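Local coordinates for protein tudor (Drosophila melanogaster, PDB 3NTK), which recognises methylarginine marks on the Piwi protein Aubergine and is required for the formation of primordial germ cells in oogenesis, at residues 19-22 and 23-26; 131-134 and 135-138; 34-37 and 38-41; 144-147 and 148-152. All coordinates share one frame; numbering follows the deposited sequence.

Interaction 1 (19-22 and 23-26)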
loop_
_atom_site.group_PDB
_atom_site.type_symbol
_atom_site.label_atom_id
_atom_site.label_comp_id
_atom_site.label_asym_id
_atom_site.label_seq_id
_atom_site.Cartn_x
_atom_site.Cartn_y
_atom_site.Cartn_z
ATOM N N VAL A 19 2.500 3.957 0.497
ATOM C CA VAL A 19 1.859 5.169 0.020
ATOM C C VAL A 19 1.150 4.945 -1.306
ATOM O O VAL A 19 1.398 3.963 -2.007
ATOM C CB VAL A 19 2.882 6.305 -0.191
ATOM C CG1 VAL A 19 3.666 6.540 1.089
ATOM C CG2 VAL A 19 3.821 5.968 -1.348
ATOM N N GLN A 20 0.251 5.864 -1.625
ATOM C CA GLN A 20 -0.469 5.843 -2.885
ATOM C C GLN A 20 -0.143 7.200 -3.486
ATOM O O GLN A 20 -0.526 8.239 -2.943
ATOM C CB GLN A 20 -1.980 5.696 -2.668
ATOM C CG GLN A 20 -2.439 4.253 -2.420
ATOM C CD GLN A 20 -3.949 4.120 -2.244
ATOM O OE1 GLN A 20 -4.492 3.012 -2.242
ATOM N NE2 GLN A 20 -4.631 5.249 -2.084
ATOM N N MET A 21 0.598 7.185 -4.588
ATOM C CA MET A 21 0.997 8.407 -5.265
ATOM C C MET A 21 -0.194 9.082 -5.932
ATOM O O MET A 21 -1.050 8.420 -6.526
ATOM C CB MET A 21 2.058 8.097 -6.322
ATOM C CG MET A 21 3.259 7.326 -5.797
ATOM S SD MET A 21 4.193 8.242 -4.552
ATOM C CE MET A 21 5.061 9.347 -5.573
ATOM N N GLU A 22 -0.235 10.406 -5.836
ATOM C CA GLU A 22 -1.305 11.193 -6.430
ATOM C C GLU A 22 -1.401 10.890 -7.925
ATOM O O GLU A 22 -2.492 10.833 -8.489
ATOM C CB GLU A 22 -1.020 12.682 -6.214
ATOM C CG GLU A 22 -2.105 13.631 -6.695
ATOM C CD GLU A 22 -1.745 15.085 -6.433
ATOM O OE1 GLU A 22 -0.733 15.559 -6.993
ATOM O OE2 GLU A 22 -2.466 15.750 -5.660
ATOM N N SER A 23 -0.252 10.692 -8.557
ATOM C CA SER A 23 -0.210 10.401 -9.987
ATOM C C SER A 23 -0.901 9.083 -10.356
ATOM O O SER A 23 -1.411 8.940 -11.466
ATOM C CB SER A 23 1.242 10.372 -10.473
ATOM O OG SER A 23 1.968 9.304 -9.882
ATOM N N ASP A 24 -0.920 8.122 -9.435
ATOM C CA ASP A 24 -1.551 6.829 -9.707
ATOM C C ASP A 24 -3.033 6.759 -9.333
ATOM O O ASP A 24 -3.699 5.761 -9.624
ATOM C CB ASP A 24 -0.821 5.698 -8.967
ATOM C CG ASP A 24 0.591 5.472 -9.473
ATOM O OD1 ASP A 24 0.885 5.851 -10.627
ATOM O OD2 ASP A 24 1.402 4.890 -8.714
ATOM N N VAL A 25 -3.552 7.803 -8.693
ATOM C CA VAL A 25 -4.953 7.802 -8.277
ATOM C C VAL A 25 -5.938 7.534 -9.415
ATOM O O VAL A 25 -6.830 6.700 -9.276
ATOM C CB VAL A 25 -5.323 9.126 -7.557
ATOM C CG1 VAL A 25 -6.820 9.170 -7.268
ATOM C CG2 VAL A 25 -4.542 9.234 -6.254
ATOM N N PRO A 26 -5.792 8.230 -10.557
ATOM C CA PRO A 26 -6.721 7.991 -11.670
ATOM C C PRO A 26 -6.755 6.520 -12.081
ATOM O O PRO A 26 -7.828 5.931 -12.224
ATOM C CB PRO A 26 -6.166 8.882 -12.780
ATOM C CG PRO A 26 -5.541 10.022 -12.010
ATOM C CD PRO A 26 -4.830 9.294 -10.895
HETATM O O HOH W 1 1.100 4.646 -5.999
#
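Met21 and Glu22 meet Asp24 and Val25 where a strand of the OB-fold part turns into a helix. Strand 16-21 ends here, and helix 25-38 takes the chain toward the Tudor barrel built of strands 53-58, 63-72, 78-82 and 87-95.

Two backbone hydrogen bonds make the bend, each reaching three residues on. Asp24 N donates to Met21 O at 2.9 Å. Val25 N donates to Glu22 O at 3.2 Å. In both, the donor stands well above the carbonyl plane, about 59° out of it in the first.

Water and charge tie the bend back to the sheet. One water accepts from Met21 N at 2.9 Å and donates to Asp24 OD2 at 2.7 Å. This joins the strand backbone to a side chain of the turn. The same OD2 forms a salt bridge with Arg109 on the neighbouring strand 109-113. Glu22 OE1 is hydrogen-bonded to Asn5 of strand 4-11.

The remaining contacts set carbon against oxygen. The Met21 side chain bends off toward His4 and Cys6 of strand 4-11, leaving its CB 3.8 Å from Ser23 OG. Val25 has CG1 anti to the backbone N (chi1 174°). This puts CG2 beside that N, 3.4 Å from Glu22 O and 3.6 Å from Met21 O.

Interaction 2 (131-134 and 135-138)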
loop_
_atom_site.group_PDB
_atom_site.type_symbol
_atom_site.label_atom_id
_atom_site.label_comp_id
_atom_site.label_asym_id
_atom_site.label_seq_id
_atom_site.Cartn_x
_atom_site.Cartn_y
_atom_site.Cartn_z
ATOM N N ASP A 131 -0.684 8.826 12.232
ATOM C CA ASP A 131 -1.986 8.273 12.588
ATOM C C ASP A 131 -3.063 9.346 12.663
ATOM O O ASP A 131 -4.236 9.073 12.424
ATOM C CB ASP A 131 -1.917 7.537 13.931
ATOM C CG ASP A 131 -1.114 6.249 13.854
ATOM O OD1 ASP A 131 -1.286 5.491 12.875
ATOM O OD2 ASP A 131 -0.318 5.987 14.780
ATOM N N THR A 132 -2.656 10.566 12.992
ATOM C CA THR A 132 -3.579 11.688 13.113
ATOM C C THR A 132 -3.915 12.319 11.763
ATOM O O THR A 132 -4.922 13.018 11.629
ATOM C CB THR A 132 -2.980 12.781 14.028
ATOM O OG1 THR A 132 -2.771 12.241 15.338
ATOM C CG2 THR A 132 -3.908 13.979 14.123
ATOM N N ARG A 133 -3.079 12.061 10.762
ATOM C CA ARG A 133 -3.269 12.647 9.439
ATOM C C ARG A 133 -3.271 11.609 8.317
ATOM O O ARG A 133 -2.834 11.896 7.204
ATOM C CB ARG A 133 -2.157 13.670 9.190
ATOM C CG ARG A 133 -1.963 14.659 10.336
ATOM C CD ARG A 133 -0.695 15.483 10.165
ATOM N NE ARG A 133 -0.534 16.494 11.211
ATOM C CZ ARG A 133 -0.375 16.226 12.506
ATOM N NH1 ARG A 133 -0.351 14.970 12.935
ATOM N NH2 ARG A 133 -0.240 17.219 13.376
ATOM N N PHE A 134 -3.780 10.414 8.601
ATOM C CA PHE A 134 -3.798 9.343 7.610
ATOM C C PHE A 134 -4.375 9.699 6.244
ATOM O O PHE A 134 -3.898 9.204 5.224
ATOM C CB PHE A 134 -4.532 8.114 8.159
ATOM C CG PHE A 134 -3.621 6.956 8.472
ATOM C CD1 PHE A 134 -2.654 6.549 7.555
ATOM C CD2 PHE A 134 -3.731 6.269 9.677
ATOM C CE1 PHE A 134 -1.810 5.474 7.831
ATOM C CE2 PHE A 134 -2.891 5.192 9.963
ATOM C CZ PHE A 134 -1.927 4.796 9.036
ATOM N N SER A 135 -5.390 10.553 6.212
ATOM C CA SER A 135 -6.001 10.927 4.940
ATOM C C SER A 135 -5.369 12.162 4.306
ATOM O O SER A 135 -5.721 12.539 3.186
ATOM C CB SER A 135 -7.503 11.163 5.133
ATOM O OG SER A 135 -7.735 12.191 6.080
ATOM N N GLU A 136 -4.432 12.784 5.012
ATOM C CA GLU A 136 -3.789 13.985 4.499
ATOM C C GLU A 136 -2.689 13.693 3.487
ATOM O O GLU A 136 -2.132 12.597 3.448
ATOM C CB GLU A 136 -3.211 14.812 5.647
ATOM C CG GLU A 136 -4.197 15.077 6.769
ATOM C CD GLU A 136 -3.901 16.365 7.503
ATOM O OE1 GLU A 136 -2.717 16.618 7.801
ATOM O OE2 GLU A 136 -4.851 17.123 7.788
ATOM N N THR A 137 -2.381 14.696 2.676
ATOM C CA THR A 137 -1.351 14.573 1.655
ATOM C C THR A 137 0.040 14.877 2.197
ATOM O O THR A 137 0.230 15.823 2.959
ATOM C CB THR A 137 -1.640 15.530 0.474
ATOM O OG1 THR A 137 -2.841 15.116 -0.189
ATOM C CG2 THR A 137 -0.488 15.524 -0.522
ATOM N N PHE A 138 1.004 14.050 1.805
ATOM C CA PHE A 138 2.403 14.212 2.186
ATOM C C PHE A 138 3.152 14.233 0.866
ATOM O O PHE A 138 2.560 14.004 -0.184
ATOM C CB PHE A 138 2.907 13.012 3.001
ATOM C CG PHE A 138 2.401 12.971 4.413
ATOM C CD1 PHE A 138 1.135 12.485 4.701
ATOM C CD2 PHE A 138 3.191 13.441 5.457
ATOM C CE1 PHE A 138 0.659 12.467 6.012
ATOM C CE2 PHE A 138 2.725 13.428 6.769
ATOM C CZ PHE A 138 1.459 12.942 7.047
HETATM O O HOH W 2 -1.612 10.274 4.616
#
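The Arg133 carbonyl oxygen takes the backbone N-H of Glu136 at 2.9 Å, with an N-H...O angle of 152°. The donor sits above the carbonyl plane. The same oxygen also lies in the plane of the Phe138 ring, at its edge, 3.7 Å from CE1.

A water lies inside the bend, 2.6 Å from Phe134 O and 2.7 Å from Glu136 O. It is placed to donate to both carbonyls, but there are more acceptors around it than it has protons, so not all can be served at once.

The chain here makes a type I beta turn from Arg133 to Glu136. It follows helix 120-131 and leads into strand 137-145 of the OB-fold sheet.

The Glu136 carboxylate meets the carbon stem of Arg133, not its guanidinium. Glu136 OE1 packs 3.3 Å from Arg133 CG, while NE is 4.1 Å from OE1, too far for a salt bridge. The guanidinium and carboxylate planes are 78° apart. Each polar end finds its partner outside the turn: OE1 is hydrogen-bonded to Tyr157 OH, and Arg133 NH1 to Phe129 O, with a cation-pi contact to the Phe129 ring. With an alanine in place of Glu136, the Tyr157 hydroxyl would probably lose this acceptor and a gap would open beside the Arg133 stem. With CG anti to its own carbonyl carbon (chi1 -51°), Glu136 brings CG within 3.5 Å of Arg133 CB.

Interaction 3 (34-37 and 38-41)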
loop_
_atom_site.group_PDB
_atom_site.type_symbol
_atom_site.label_atom_id
_atom_site.label_comp_id
_atom_site.label_asym_id
_atom_site.label_seq_id
_atom_site.Cartn_x
_atom_site.Cartn_y
_atom_site.Cartn_z
ATOM N N LYS A 34 -13.483 -1.012 -12.489
ATOM C CA LYS A 34 -13.519 -2.230 -13.296
ATOM C C LYS A 34 -13.725 -3.482 -12.450
ATOM O O LYS A 34 -14.425 -4.412 -12.859
ATOM C CB LYS A 34 -12.231 -2.376 -14.113
ATOM C CG LYS A 34 -12.069 -1.338 -15.218
ATOM C CD LYS A 34 -10.834 -1.624 -16.056
ATOM C CE LYS A 34 -10.618 -0.544 -17.103
ATOM N NZ LYS A 34 -11.812 -0.377 -17.978
ATOM N N LEU A 35 -13.107 -3.513 -11.275
ATOM C CA LEU A 35 -13.243 -4.658 -10.385
ATOM C C LEU A 35 -14.659 -4.736 -9.845
ATOM O O LEU A 35 -15.226 -5.820 -9.722
ATOM C CB LEU A 35 -12.264 -4.555 -9.214
ATOM C CG LEU A 35 -10.805 -4.925 -9.486
ATOM C CD1 LEU A 35 -10.004 -4.781 -8.201
ATOM C CD2 LEU A 35 -10.725 -6.347 -9.998
ATOM N N LEU A 36 -15.227 -3.578 -9.529
ATOM C CA LEU A 36 -16.577 -3.513 -8.987
ATOM C C LEU A 36 -17.613 -3.949 -10.018
ATOM O O LEU A 36 -18.610 -4.585 -9.682
ATOM C CB LEU A 36 -16.889 -2.091 -8.521
ATOM C CG LEU A 36 -18.240 -1.906 -7.825
ATOM C CD1 LEU A 36 -18.238 -2.655 -6.497
ATOM C CD2 LEU A 36 -18.507 -0.423 -7.604
ATOM N N ASP A 37 -17.364 -3.619 -11.278
ATOM C CA ASP A 37 -18.291 -3.973 -12.342
ATOM C C ASP A 37 -18.272 -5.470 -12.654
ATOM O O ASP A 37 -19.308 -6.059 -12.954
ATOM C CB ASP A 37 -17.957 -3.177 -13.605
ATOM C CG ASP A 37 -19.172 -2.941 -14.485
ATOM O OD1 ASP A 37 -19.860 -3.925 -14.836
ATOM O OD2 ASP A 37 -19.437 -1.766 -14.829
ATOM N N ALA A 38 -17.097 -6.086 -12.564
ATOM C CA ALA A 38 -16.953 -7.510 -12.870
ATOM C C ALA A 38 -17.024 -8.450 -11.668
ATOM O O ALA A 38 -17.200 -9.656 -11.827
ATOM C CB ALA A 38 -15.639 -7.738 -13.604
ATOM N N GLU A 39 -16.879 -7.885 -10.475
ATOM C CA GLU A 39 -16.877 -8.634 -9.221
ATOM C C GLU A 39 -17.811 -9.845 -9.133
ATOM O O GLU A 39 -17.364 -10.968 -8.903
ATOM C CB GLU A 39 -17.183 -7.672 -8.075
ATOM C CG GLU A 39 -17.022 -8.251 -6.685
ATOM C CD GLU A 39 -17.408 -7.251 -5.612
ATOM O OE1 GLU A 39 -18.620 -6.992 -5.444
ATOM O OE2 GLU A 39 -16.497 -6.712 -4.946
ATOM N N GLN A 40 -19.106 -9.613 -9.308
ATOM C CA GLN A 40 -20.090 -10.689 -9.205
ATOM C C GLN A 40 -19.942 -11.806 -10.234
ATOM O O GLN A 40 -20.367 -12.935 -9.993
ATOM C CB GLN A 40 -21.510 -10.110 -9.291
ATOM C CG GLN A 40 -22.604 -11.120 -8.963
ATOM C CD GLN A 40 -22.451 -11.695 -7.566
ATOM O OE1 GLN A 40 -22.568 -10.979 -6.574
ATOM N NE2 GLN A 40 -22.176 -12.989 -7.483
ATOM N N ASP A 41 -19.332 -11.505 -11.376
ATOM C CA ASP A 41 -19.185 -12.515 -12.415
ATOM C C ASP A 41 -17.844 -13.229 -12.455
ATOM O O ASP A 41 -17.609 -14.071 -13.325
ATOM C CB ASP A 41 -19.500 -11.901 -13.780
ATOM C CG ASP A 41 -20.981 -11.624 -13.953
ATOM O OD1 ASP A 41 -21.782 -12.536 -13.654
ATOM O OD2 ASP A 41 -21.348 -10.507 -14.383
HETATM O O HOH W 3 -20.144 -7.049 -9.857
#
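Glu39 brings its CB alongside the carbonyl oxygens of Leu35 and Leu36, at the C-terminal end of helix 25-38. This helix runs from the OB-fold part to the Tudor barrel.

The Glu39 CB lies 3.2 Å from Leu35 O. Leu36 points its CB away, but its end comes back. With CG anti to the backbone N (chi1 -172°), the extended Glu39 chain carries OE1 to 4.5 Å from Leu36 CD1, a loose approach. Ala38 places its methyl 3.6 Å from Lys34 O. Leu35 points away from 38-41 and packs on Leu101 and Arg66, while Glu39 also touches Phe64 of strand 63-72.

The backbone bonds change in kind along the segment. Ala38 N still donates to Lys34 O, at 3.2 Å. The next bond, Glu39 N to Leu35 O, is short but poorly angled and so weak. Asp41 N then reaches back only three residues, to Ala38 O. The Glu39 carbonyl is held by Arg95 NH1.

A water stands between Leu36 O and Gln40 N, where the next bond of an alpha-helix would fall. It donates to Leu36 O at 2.9 Å and accepts from Gln40 N at 2.8 Å.

Interaction 4 (144-147 and 148-152)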
loop_
_atom_site.group_PDB
_atom_site.type_symbol
_atom_site.label_atom_id
_atom_site.label_comp_id
_atom_site.label_asym_id
_atom_site.label_seq_id
_atom_site.Cartn_x
_atom_site.Cartn_y
_atom_site.Cartn_z
ATOM N N ALA A 144 15.806 6.487 -4.471
ATOM C CA ALA A 144 16.141 5.276 -5.196
ATOM C C ALA A 144 15.064 4.214 -5.057
ATOM O O ALA A 144 14.195 4.291 -4.184
ATOM C CB ALA A 144 17.467 4.725 -4.694
ATOM N N THR A 145 15.129 3.227 -5.939
ATOM C CA THR A 145 14.196 2.112 -5.925
ATOM C C THR A 145 15.065 0.862 -5.834
ATOM O O THR A 145 15.887 0.608 -6.714
ATOM C CB THR A 145 13.347 2.084 -7.208
ATOM O OG1 THR A 145 12.532 3.261 -7.258
ATOM C CG2 THR A 145 12.454 0.851 -7.235
ATOM N N LYS A 146 14.897 0.107 -4.752
ATOM C CA LYS A 146 15.671 -1.110 -4.521
ATOM C C LYS A 146 15.283 -2.239 -5.461
ATOM O O LYS A 146 14.250 -2.183 -6.123
ATOM C CB LYS A 146 15.481 -1.600 -3.085
ATOM C CG LYS A 146 15.931 -0.634 -2.010
ATOM C CD LYS A 146 15.627 -1.233 -0.650
ATOM C CE LYS A 146 16.187 -0.406 0.482
ATOM N NZ LYS A 146 15.929 -1.095 1.770
ATOM N N GLY A 147 16.119 -3.272 -5.504
ATOM C CA GLY A 147 15.839 -4.413 -6.356
ATOM C C GLY A 147 14.536 -5.101 -5.987
ATOM O O GLY A 147 13.986 -5.865 -6.777
ATOM N N THR A 148 14.037 -4.826 -4.786
ATOM C CA THR A 148 12.787 -5.419 -4.311
ATOM C C THR A 148 11.579 -4.565 -4.689
ATOM O O THR A 148 10.431 -4.973 -4.488
ATOM C CB THR A 148 12.791 -5.569 -2.784
ATOM O OG1 THR A 148 12.992 -4.281 -2.184
ATOM C CG2 THR A 148 13.896 -6.512 -2.343
ATOM N N GLY A 149 11.840 -3.379 -5.224
ATOM C CA GLY A 149 10.761 -2.494 -5.617
ATOM C C GLY A 149 10.525 -1.392 -4.603
ATOM O O GLY A 149 9.828 -0.419 -4.886
ATOM N N THR A 150 11.110 -1.544 -3.420
ATOM C CA THR A 150 10.955 -0.557 -2.356
ATOM C C THR A 150 11.648 0.762 -2.681
ATOM O O THR A 150 12.774 0.768 -3.178
ATOM C CB THR A 150 11.538 -1.086 -1.037
ATOM O OG1 THR A 150 10.817 -2.257 -0.633
ATOM C CG2 THR A 150 11.447 -0.019 0.061
ATOM N N HIS A 151 10.968 1.877 -2.405
ATOM C CA HIS A 151 11.541 3.200 -2.633
ATOM C C HIS A 151 12.204 3.704 -1.353
ATOM O O HIS A 151 11.615 3.609 -0.280
ATOM C CB HIS A 151 10.468 4.243 -2.969
ATOM C CG HIS A 151 9.852 4.102 -4.324
ATOM N ND1 HIS A 151 10.596 3.928 -5.470
ATOM C CD2 HIS A 151 8.563 4.207 -4.724
ATOM C CE1 HIS A 151 9.792 3.933 -6.519
ATOM N NE2 HIS A 151 8.553 4.102 -6.093
ATOM N N VAL A 152 13.417 4.239 -1.465
ATOM C CA VAL A 152 14.085 4.843 -0.310
ATOM C C VAL A 152 13.707 6.304 -0.521
ATOM O O VAL A 152 13.986 6.866 -1.573
ATOM C CB VAL A 152 15.611 4.692 -0.359
ATOM C CG1 VAL A 152 16.243 5.490 0.793
ATOM C CG2 VAL A 152 15.988 3.216 -0.249
#
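The His151 imidazole meets Thr145 and Ala144 at its edge: both Thr145 OG1 and Ala144 O lie near the ring plane. ND1 gives OG1 a hydrogen bond of 2.7 Å, but the angle at the hydrogen is only 121°, so the bond is weak. NE2 makes another weak hydrogen bond, to Arg109 NH1.

This is the end of the beta hairpin of strands 137-145 and 151-157. Thr145 and His151 form a non-hydrogen-bonded pair; their side chains run next to each other from the same face of the sheet. Thr145 OG1 is anti to its own carbonyl carbon (chi1 -64°), which sets it at the ring edge. Replacing His151 by an alanine would probably leave the Thr145 hydroxyl without this donor and would remove the weak bond to Arg109.

Ala144 and Val152 form the next pair, with side chains on the other face of the sheet. Val152 N donates to Ala144 O at 2.8 Å, while the return bond to Val152 O is weak.

The loop is a type I turn from Lys146 to Gly149 with a G1 bulge. Gly149 N donates to Lys146 O at 2.8 Å, and Lys146 N to Thr150 O at 2.7 Å, nearly along the C=O axis. Gly149 has a phi of 101°, where any side chain would collide with the carbonyl oxygen of Thr148.

Lys146 runs extended beside Thr150 to a salt bridge with Glu112. On the way it crosses Val152 at about a right angle, with CE 3.7 Å from CG2.

All four contacts are local and lie at the surface; each has a single buried residue among those that touch. Interactions 1, 2 and 4 reach the OB-fold sheet. Interactions 2 and 4 sit on the same strand, 137-145, with centres about 23 Å apart. Interactions 1 and 3 lie near the two ends of helix 25-38. Interactions 3 and 4 lie on opposite sides of the chain's centre. Chemistry follows place. Waters bridge the segments in interactions 1, 2 and 3, while the hairpin bonds of interaction 4 are direct. In interaction 2 a carboxylate packs against the carbon stem of an arginine. Interaction 4 alone pairs strands, and alone has a direct side-chain hydrogen bond between its segments.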